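Local coordinates for glycosyl transferase, group 1 family protein (Staphylococcus aureus, PDB 4WAD) that is a group 1 glycosyl transferase of the GT-B clan (TarM), modelled here with uridine-diphosphate-N-acetylglucosamine bound between its two Rossmann-like domains, at residues I81-H86 with D175-P180; H254-E259 with D428-P433. All coordinates share one frame; numbering follows the deposited sequence.

Interaction 1. Residues I81-H86 with D175-P180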
loop_
_atom_site.group_PDB
_atom_site.type_symbol
_atom_site.label_atom_id
_atom_site.label_comp_id
_atom_site.label_asym_id
_atom_site.label_seq_id
_atom_site.Cartn_x
_atom_site.Cartn_y
_atom_site.Cartn_z
ATOM N N ILE A 81 -9.506 -38.125 -9.783
ATOM C CA ILE A 81 -8.204 -38.675 -10.145
ATOM C C ILE A 81 -7.313 -38.713 -8.905
ATOM O O ILE A 81 -6.660 -39.721 -8.630
ATOM C CB ILE A 81 -7.509 -37.849 -11.260
ATOM C CG1 ILE A 81 -8.293 -37.936 -12.568
ATOM C CG2 ILE A 81 -6.088 -38.335 -11.490
ATOM C CD1 ILE A 81 -7.617 -37.232 -13.730
ATOM N N SER A 82 -7.306 -37.611 -8.158
ATOM C CA SER A 82 -6.530 -37.496 -6.928
ATOM C C SER A 82 -6.945 -38.540 -5.894
ATOM O O SER A 82 -6.096 -39.124 -5.214
ATOM C CB SER A 82 -6.683 -36.088 -6.344
ATOM O OG SER A 82 -5.855 -35.909 -5.212
ATOM N N ASN A 83 -8.251 -38.771 -5.789
ATOM C CA ASN A 83 -8.798 -39.747 -4.854
ATOM C C ASN A 83 -8.234 -41.154 -5.055
ATOM O O ASN A 83 -8.097 -41.912 -4.097
ATOM C CB ASN A 83 -10.328 -39.789 -4.967
ATOM C CG ASN A 83 -11.005 -38.616 -4.276
ATOM O OD1 ASN A 83 -10.491 -38.074 -3.299
ATOM N ND2 ASN A 83 -12.174 -38.233 -4.775
ATOM N N ASN A 84 -7.909 -41.496 -6.299
ATOM C CA ASN A 84 -7.426 -42.836 -6.622
ATOM C C ASN A 84 -5.902 -42.931 -6.727
ATOM O O ASN A 84 -5.368 -43.960 -7.137
ATOM C CB ASN A 84 -8.068 -43.322 -7.924
ATOM C CG ASN A 84 -9.583 -43.336 -7.855
ATOM O OD1 ASN A 84 -10.178 -44.221 -7.240
ATOM N ND2 ASN A 84 -10.215 -42.351 -8.485
ATOM N N LYS A 85 -5.211 -41.857 -6.354
ATOM C CA LYS A 85 -3.752 -41.863 -6.286
ATOM C C LYS A 85 -3.284 -42.053 -4.847
ATOM O O LYS A 85 -2.110 -42.327 -4.592
ATOM C CB LYS A 85 -3.165 -40.567 -6.860
ATOM C CG LYS A 85 -2.683 -40.686 -8.300
ATOM C CD LYS A 85 -1.857 -39.473 -8.716
ATOM C CE LYS A 85 -1.193 -39.698 -10.067
ATOM N NZ LYS A 85 -2.191 -39.966 -11.138
ATOM N N HIS A 86 -4.213 -41.904 -3.910
ATOM C CA HIS A 86 -3.890 -42.038 -2.497
ATOM C C HIS A 86 -4.849 -43.007 -1.820
ATOM O O HIS A 86 -6.031 -43.050 -2.152
ATOM C CB HIS A 86 -3.931 -40.671 -1.807
ATOM C CG HIS A 86 -3.133 -39.618 -2.509
ATOM N ND1 HIS A 86 -1.762 -39.531 -2.403
ATOM C CD2 HIS A 86 -3.514 -38.606 -3.325
ATOM C CE1 HIS A 86 -1.332 -38.513 -3.127
ATOM N NE2 HIS A 86 -2.375 -37.935 -3.695
ATOM N N ASP A 175 -8.738 -33.076 -2.071
ATOM C CA ASP A 175 -9.665 -34.157 -2.390
ATOM C C ASP A 175 -10.339 -34.672 -1.127
ATOM O O ASP A 175 -10.139 -34.120 -0.044
ATOM C CB ASP A 175 -8.955 -35.300 -3.126
ATOM C CG ASP A 175 -7.762 -35.858 -2.359
ATOM O OD1 ASP A 175 -7.745 -35.793 -1.112
ATOM O OD2 ASP A 175 -6.838 -36.389 -3.013
ATOM N N GLU A 176 -11.115 -35.743 -1.261
ATOM C CA GLU A 176 -11.885 -36.280 -0.144
ATOM C C GLU A 176 -11.021 -37.050 0.855
ATOM O O GLU A 176 -11.537 -37.636 1.806
ATOM C CB GLU A 176 -13.010 -37.174 -0.677
ATOM C CG GLU A 176 -13.984 -36.443 -1.592
ATOM C CD GLU A 176 -14.855 -37.385 -2.400
ATOM O OE1 GLU A 176 -15.459 -36.924 -3.392
ATOM O OE2 GLU A 176 -14.936 -38.581 -2.047
ATOM N N LYS A 177 -9.709 -37.044 0.634
ATOM C CA LYS A 177 -8.772 -37.665 1.560
ATOM C C LYS A 177 -7.820 -36.620 2.132
ATOM O O LYS A 177 -6.942 -36.941 2.936
ATOM C CB LYS A 177 -7.986 -38.789 0.869
ATOM C CG LYS A 177 -8.855 -39.958 0.422
ATOM C CD LYS A 177 -8.050 -41.030 -0.312
ATOM C CE LYS A 177 -8.971 -42.132 -0.824
ATOM N NZ LYS A 177 -8.246 -43.171 -1.610
ATOM N N GLY A 178 -7.989 -35.371 1.704
ATOM C CA GLY A 178 -7.204 -34.273 2.239
ATOM C C GLY A 178 -5.936 -33.931 1.474
ATOM O O GLY A 178 -5.075 -33.216 1.990
ATOM N N TYR A 179 -5.810 -34.435 0.250
ATOM C CA TYR A 179 -4.651 -34.126 -0.581
ATOM C C TYR A 179 -4.977 -33.045 -1.600
ATOM O O TYR A 179 -6.013 -33.102 -2.260
ATOM C CB TYR A 179 -4.146 -35.378 -1.302
ATOM C CG TYR A 179 -3.628 -36.457 -0.387
ATOM C CD1 TYR A 179 -2.301 -36.479 0.012
ATOM C CD2 TYR A 179 -4.466 -37.459 0.070
ATOM C CE1 TYR A 179 -1.823 -37.469 0.847
ATOM C CE2 TYR A 179 -4.000 -38.451 0.899
ATOM C CZ TYR A 179 -2.679 -38.453 1.286
ATOM O OH TYR A 179 -2.212 -39.444 2.118
ATOM N N PRO A 180 -4.078 -32.059 -1.740
ATOM C CA PRO A 180 -4.249 -30.996 -2.735
ATOM C C PRO A 180 -4.093 -31.530 -4.157
ATOM O O PRO A 180 -3.113 -32.224 -4.442
ATOM C CB PRO A 180 -3.125 -30.009 -2.391
ATOM C CG PRO A 180 -2.074 -30.853 -1.735
ATOM C CD PRO A 180 -2.831 -31.902 -0.967
#

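Interaction 2. Residues H254-E259 with D428-P433. With UD1 (uridine-diphosphate-N-acetylglucosamine), chain B.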
loop_
_atom_site.group_PDB
_atom_site.type_symbol
_atom_site.label_atom_id
_atom_site.label_comp_id
_atom_site.label_asym_id
_atom_site.label_seq_id
_atom_site.Cartn_x
_atom_site.Cartn_y
_atom_site.Cartn_z
ATOM N N HIS A 254 -28.852 -17.106 -26.811
ATOM C CA HIS A 254 -30.156 -17.006 -26.171
ATOM C C HIS A 254 -30.748 -15.605 -26.267
ATOM O O HIS A 254 -31.961 -15.438 -26.178
ATOM C CB HIS A 254 -30.055 -17.432 -24.702
ATOM C CG HIS A 254 -29.893 -18.909 -24.510
ATOM N ND1 HIS A 254 -30.764 -19.660 -23.751
ATOM C CD2 HIS A 254 -28.962 -19.774 -24.977
ATOM C CE1 HIS A 254 -30.380 -20.923 -23.760
ATOM N NE2 HIS A 254 -29.287 -21.020 -24.495
ATOM N N VAL A 255 -29.898 -14.602 -26.462
ATOM C CA VAL A 255 -30.339 -13.212 -26.369
ATOM C C VAL A 255 -30.286 -12.460 -27.696
ATOM O O VAL A 255 -29.859 -13.001 -28.718
ATOM C CB VAL A 255 -29.487 -12.441 -25.344
ATOM C CG1 VAL A 255 -29.567 -13.115 -23.983
ATOM C CG2 VAL A 255 -28.042 -12.363 -25.812
ATOM N N ASN A 256 -30.734 -11.208 -27.669
ATOM C CA ASN A 256 -30.610 -10.321 -28.817
ATOM C C ASN A 256 -29.144 -9.962 -29.018
ATOM O O ASN A 256 -28.466 -9.548 -28.076
ATOM C CB ASN A 256 -31.450 -9.055 -28.618
ATOM C CG ASN A 256 -31.631 -8.252 -29.900
ATOM O OD1 ASN A 256 -30.802 -8.299 -30.810
ATOM N ND2 ASN A 256 -32.724 -7.501 -29.971
ATOM N N HIS A 257 -28.659 -10.123 -30.245
ATOM C CA HIS A 257 -27.275 -9.793 -30.566
ATOM C C HIS A 257 -27.112 -8.305 -30.859
ATOM O O HIS A 257 -26.167 -7.898 -31.528
ATOM C CB HIS A 257 -26.783 -10.618 -31.759
ATOM C CG HIS A 257 -27.437 -10.256 -33.059
ATOM N ND1 HIS A 257 -28.804 -10.192 -33.212
ATOM C CD2 HIS A 257 -26.906 -9.948 -34.265
ATOM C CE1 HIS A 257 -29.088 -9.855 -34.459
ATOM N NE2 HIS A 257 -27.955 -9.701 -35.118
ATOM N N HIS A 258 -28.042 -7.499 -30.361
ATOM C CA HIS A 258 -27.960 -6.052 -30.516
ATOM C C HIS A 258 -27.610 -5.403 -29.187
ATOM O O HIS A 258 -28.170 -5.767 -28.150
ATOM C CB HIS A 258 -29.278 -5.491 -31.052
ATOM C CG HIS A 258 -29.522 -5.796 -32.496
ATOM N ND1 HIS A 258 -30.744 -6.225 -32.970
ATOM C CD2 HIS A 258 -28.706 -5.725 -33.574
ATOM C CE1 HIS A 258 -30.667 -6.410 -34.275
ATOM N NE2 HIS A 258 -29.441 -6.113 -34.667
ATOM N N GLU A 259 -26.680 -4.451 -29.219
ATOM C CA GLU A 259 -26.271 -3.733 -28.017
ATOM C C GLU A 259 -27.468 -3.064 -27.360
ATOM O O GLU A 259 -28.302 -2.469 -28.042
ATOM C CB GLU A 259 -25.204 -2.682 -28.339
ATOM C CG GLU A 259 -23.822 -2.976 -27.773
ATOM C CD GLU A 259 -23.849 -3.446 -26.332
ATOM O OE1 GLU A 259 -24.613 -2.876 -25.523
ATOM O OE2 GLU A 259 -23.099 -4.391 -26.008
ATOM N N ASP A 428 -44.662 -5.546 -28.343
ATOM C CA ASP A 428 -44.047 -6.212 -29.489
ATOM C C ASP A 428 -42.640 -5.655 -29.647
ATOM O O ASP A 428 -42.437 -4.441 -29.625
ATOM C CB ASP A 428 -44.861 -6.020 -30.768
ATOM C CG ASP A 428 -44.118 -6.496 -32.009
ATOM O OD1 ASP A 428 -43.318 -5.717 -32.572
ATOM O OD2 ASP A 428 -44.347 -7.650 -32.431
ATOM N N ILE A 429 -41.675 -6.557 -29.803
ATOM C CA ILE A 429 -40.271 -6.240 -29.580
ATOM C C ILE A 429 -39.443 -6.901 -30.694
ATOM O O ILE A 429 -40.006 -7.525 -31.594
ATOM C CB ILE A 429 -39.837 -6.740 -28.170
ATOM C CG1 ILE A 429 -40.757 -6.166 -27.093
ATOM C CG2 ILE A 429 -38.443 -6.290 -27.796
ATOM C CD1 ILE A 429 -41.012 -7.114 -25.944
ATOM N N LYS A 430 -38.122 -6.740 -30.657
ATOM C CA LYS A 430 -37.217 -7.544 -31.465
ATOM C C LYS A 430 -37.041 -8.917 -30.816
ATOM O O LYS A 430 -36.520 -9.017 -29.704
ATOM C CB LYS A 430 -35.861 -6.853 -31.614
ATOM C CG LYS A 430 -35.061 -7.303 -32.824
ATOM C CD LYS A 430 -35.792 -6.942 -34.104
ATOM C CE LYS A 430 -34.955 -7.261 -35.325
ATOM N NZ LYS A 430 -35.627 -6.833 -36.583
ATOM N N TYR A 431 -37.502 -9.955 -31.511
ATOM C CA TYR A 431 -37.371 -11.351 -31.081
ATOM C C TYR A 431 -38.130 -11.631 -29.788
ATOM O O TYR A 431 -37.651 -11.307 -28.698
ATOM C CB TYR A 431 -35.899 -11.736 -30.893
ATOM C CG TYR A 431 -34.964 -11.204 -31.954
ATOM C CD1 TYR A 431 -35.360 -11.116 -33.281
ATOM C CD2 TYR A 431 -33.684 -10.784 -31.623
ATOM C CE1 TYR A 431 -34.510 -10.620 -34.243
ATOM C CE2 TYR A 431 -32.825 -10.293 -32.579
ATOM C CZ TYR A 431 -33.241 -10.216 -33.889
ATOM O OH TYR A 431 -32.386 -9.726 -34.845
ATOM N N GLY A 432 -39.304 -12.244 -29.900
ATOM C CA GLY A 432 -40.064 -12.591 -28.715
ATOM C C GLY A 432 -41.524 -12.949 -28.913
ATOM O O GLY A 432 -41.846 -13.919 -29.602
ATOM N N PRO A 433 -42.416 -12.163 -28.291
ATOM C CA PRO A 433 -43.853 -12.425 -28.183
ATOM C C PRO A 433 -44.692 -11.879 -29.331
ATOM O O PRO A 433 -45.808 -11.420 -29.094
ATOM C CB PRO A 433 -44.236 -11.726 -26.866
ATOM C CG PRO A 433 -42.988 -10.967 -26.406
ATOM C CD PRO A 433 -42.042 -10.945 -27.559
HETATM C "C1'" UD1 B . -34.138 -14.721 -21.008
HETATM C "C2'" UD1 B . -34.019 -15.372 -22.393
HETATM C "C3'" UD1 B . -33.103 -14.590 -23.322
HETATM C "C4'" UD1 B . -33.468 -13.116 -23.302
HETATM C "C5'" UD1 B . -33.313 -12.611 -21.877
HETATM C "C6'" UD1 B . -33.521 -11.101 -21.810
HETATM C "C7'" UD1 B . -33.933 -17.664 -23.248
HETATM C "C8'" UD1 B . -33.754 -19.110 -22.895
HETATM N "N2'" UD1 B . -33.599 -16.768 -22.313
HETATM O "O1'" UD1 B . -33.048 -15.068 -20.156
HETATM O "O3'" UD1 B . -33.303 -15.100 -24.636
HETATM O "O4'" UD1 B . -32.645 -12.376 -24.212
HETATM O "O5'" UD1 B . -34.282 -13.287 -21.072
HETATM O "O6'" UD1 B . -34.046 -10.720 -20.533
HETATM O "O7'" UD1 B . -34.371 -17.336 -24.337
HETATM N N1 UD1 B . -37.851 -16.688 -12.170
HETATM C C2 UD1 B . -38.184 -17.518 -11.076
HETATM N N3 UD1 B . -38.662 -16.987 -9.943
HETATM C C4 UD1 B . -38.833 -15.666 -9.828
HETATM C C5 UD1 B . -38.513 -14.828 -10.892
HETATM C C6 UD1 B . -38.015 -15.364 -12.075
HETATM O O2 UD1 B . -38.030 -18.756 -11.159
HETATM O O4 UD1 B . -39.279 -15.184 -8.764
HETATM C C1B UD1 B . -37.328 -17.270 -13.410
HETATM C C2B UD1 B . -38.443 -17.877 -14.245
HETATM O "O2'" UD1 B . -38.541 -19.285 -14.011
HETATM C C3B UD1 B . -38.046 -17.599 -15.682
HETATM C C4B UD1 B . -37.034 -16.470 -15.605
HETATM O O4B UD1 B . -36.737 -16.253 -14.224
HETATM O O3B UD1 B . -37.423 -18.748 -16.265
HETATM C C5B UD1 B . -37.613 -15.202 -16.210
HETATM O O5B UD1 B . -37.248 -15.113 -17.583
HETATM P PA UD1 B . -35.962 -14.241 -18.005
HETATM O O1A UD1 B . -36.358 -13.441 -19.222
HETATM O O2A UD1 B . -35.474 -13.534 -16.766
HETATM O O3A UD1 B . -34.865 -15.352 -18.419
HETATM P PB UD1 B . -33.290 -15.018 -18.566
HETATM O O1B UD1 B . -33.040 -13.605 -18.099
HETATM O O2B UD1 B . -32.509 -16.153 -17.953
#

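Interaction 1. Residues I81-H86 with D175-P180
The His86 imidazole lies flat over one face of the Tyr179 ring, a face-to-face stack with centroids 3.8 Å apart and planes only 8° from parallel. His86 CG sits above the centre of the phenol, and CB follows it over the rim, 3.5 Å from Tyr179 CE2. Lys85 CB packs on the opposite face of the imidazole, while Tyr179 OH is held at the far end of its ring by the carbonyl of Lys88. Beside this stack, the last turn of helix 74-83 meets the tight loop that joins antiparallel strands 168-174 and 180-187, a type I turn from Asp175 to Gly178. Ser82 OG donates to Asp175 OD2, though the modelled 2.5 Å is doubtfully short. The other carboxylate oxygen turns inward: with chi1 at 56°, CG stands between the backbone N and the carbonyl carbon, and OD1 faces the loop's own amides. Tyr179 N reaches Asp175 OD1 at 2.7 Å and Lys177 N reaches it at 2.9 Å, from opposite faces of the carboxylate plane; the Lys177 bond makes an Asx turn. Asn83 adds a second link, its OD1 taking the Glu176 N-H at 3.2 Å through a lone pair in the amide plane, while ND2 is held by Gln80 OE1 one turn back. Lys177 extends toward Asn83 O, to which NZ is bonded in the model, though NZ is doubtfully placed. One buried carboxylate thus both shapes the hairpin turn and ties it to the helix, its negative charge probably stabilised by the hydroxyl and two amides.

Interaction 2. Residues H254-E259 with D428-P433
At the interdomain cleft of the GT-B fold, the loop after strand 248-252 of the seven-stranded parallel sheet meets the loop after strand 425-428 of the other Rossmann-like domain. From the 428-433 loop, Tyr431 makes most of the contacts. Its CE2 comes within 3.3 Å of Asn256 OD1, which lies oblique to the ring; the two side chains cross at about a right angle, their planes 53° apart. With CG anti to the backbone N (chi1 -166°), the Asn256 amide is carried toward the 428-433 loop. The same OD1 accepts a weak bond from His258 N at 2.9 Å, within its own loop, and the other branch, ND2, rests against Lys430 CB at 3.6 Å. Lys430 CG lies 3.5 Å above the centre of one face of the Tyr431 ring; beyond CG the lysine chain bends at chi2. No hydrogen bond joins the two loops directly: Tyr431 OH turns to a weak bond with Asp294 of helix 289-296, and NE2 of both His257 and His258 is held by Gln298. At the start of the first loop the bound uridine-diphosphate-N-acetylglucosamine comes close, its O4' 3.2 Å from Val255 CG1 and its C8' at the edge of the His254 ring, whose NE2 is bonded to Asp231. Farther along, the Tyr431 hydroxyl lies in the plane of the His257 imidazole, with OH 3.3 Å from CE1.

Overall arrangement
The two contacts lie on opposite sides of the chain's centre, their own centres 47 Å apart and their nearest atoms about 29 Å apart, so neither touches the other. They also follow in series along the sequence. Interaction 1 belongs to the large antiparallel sheet, fastening one of its hairpin turns to helix 74-83; Pro180, at the end of its 175-180 segment, packs on Gly122 of the second subunit, and a 1,2-ethanediol lies about 3 Å from the His86 side chain. Interaction 2 belongs to the GT-B core, bridging the cleft where uridine-diphosphate-N-acetylglucosamine sits, and no other protein chain reaches its segments. Interaction 1 combines hydrogen bonds with an aromatic stack, whereas interaction 2 rests on van der Waals contacts.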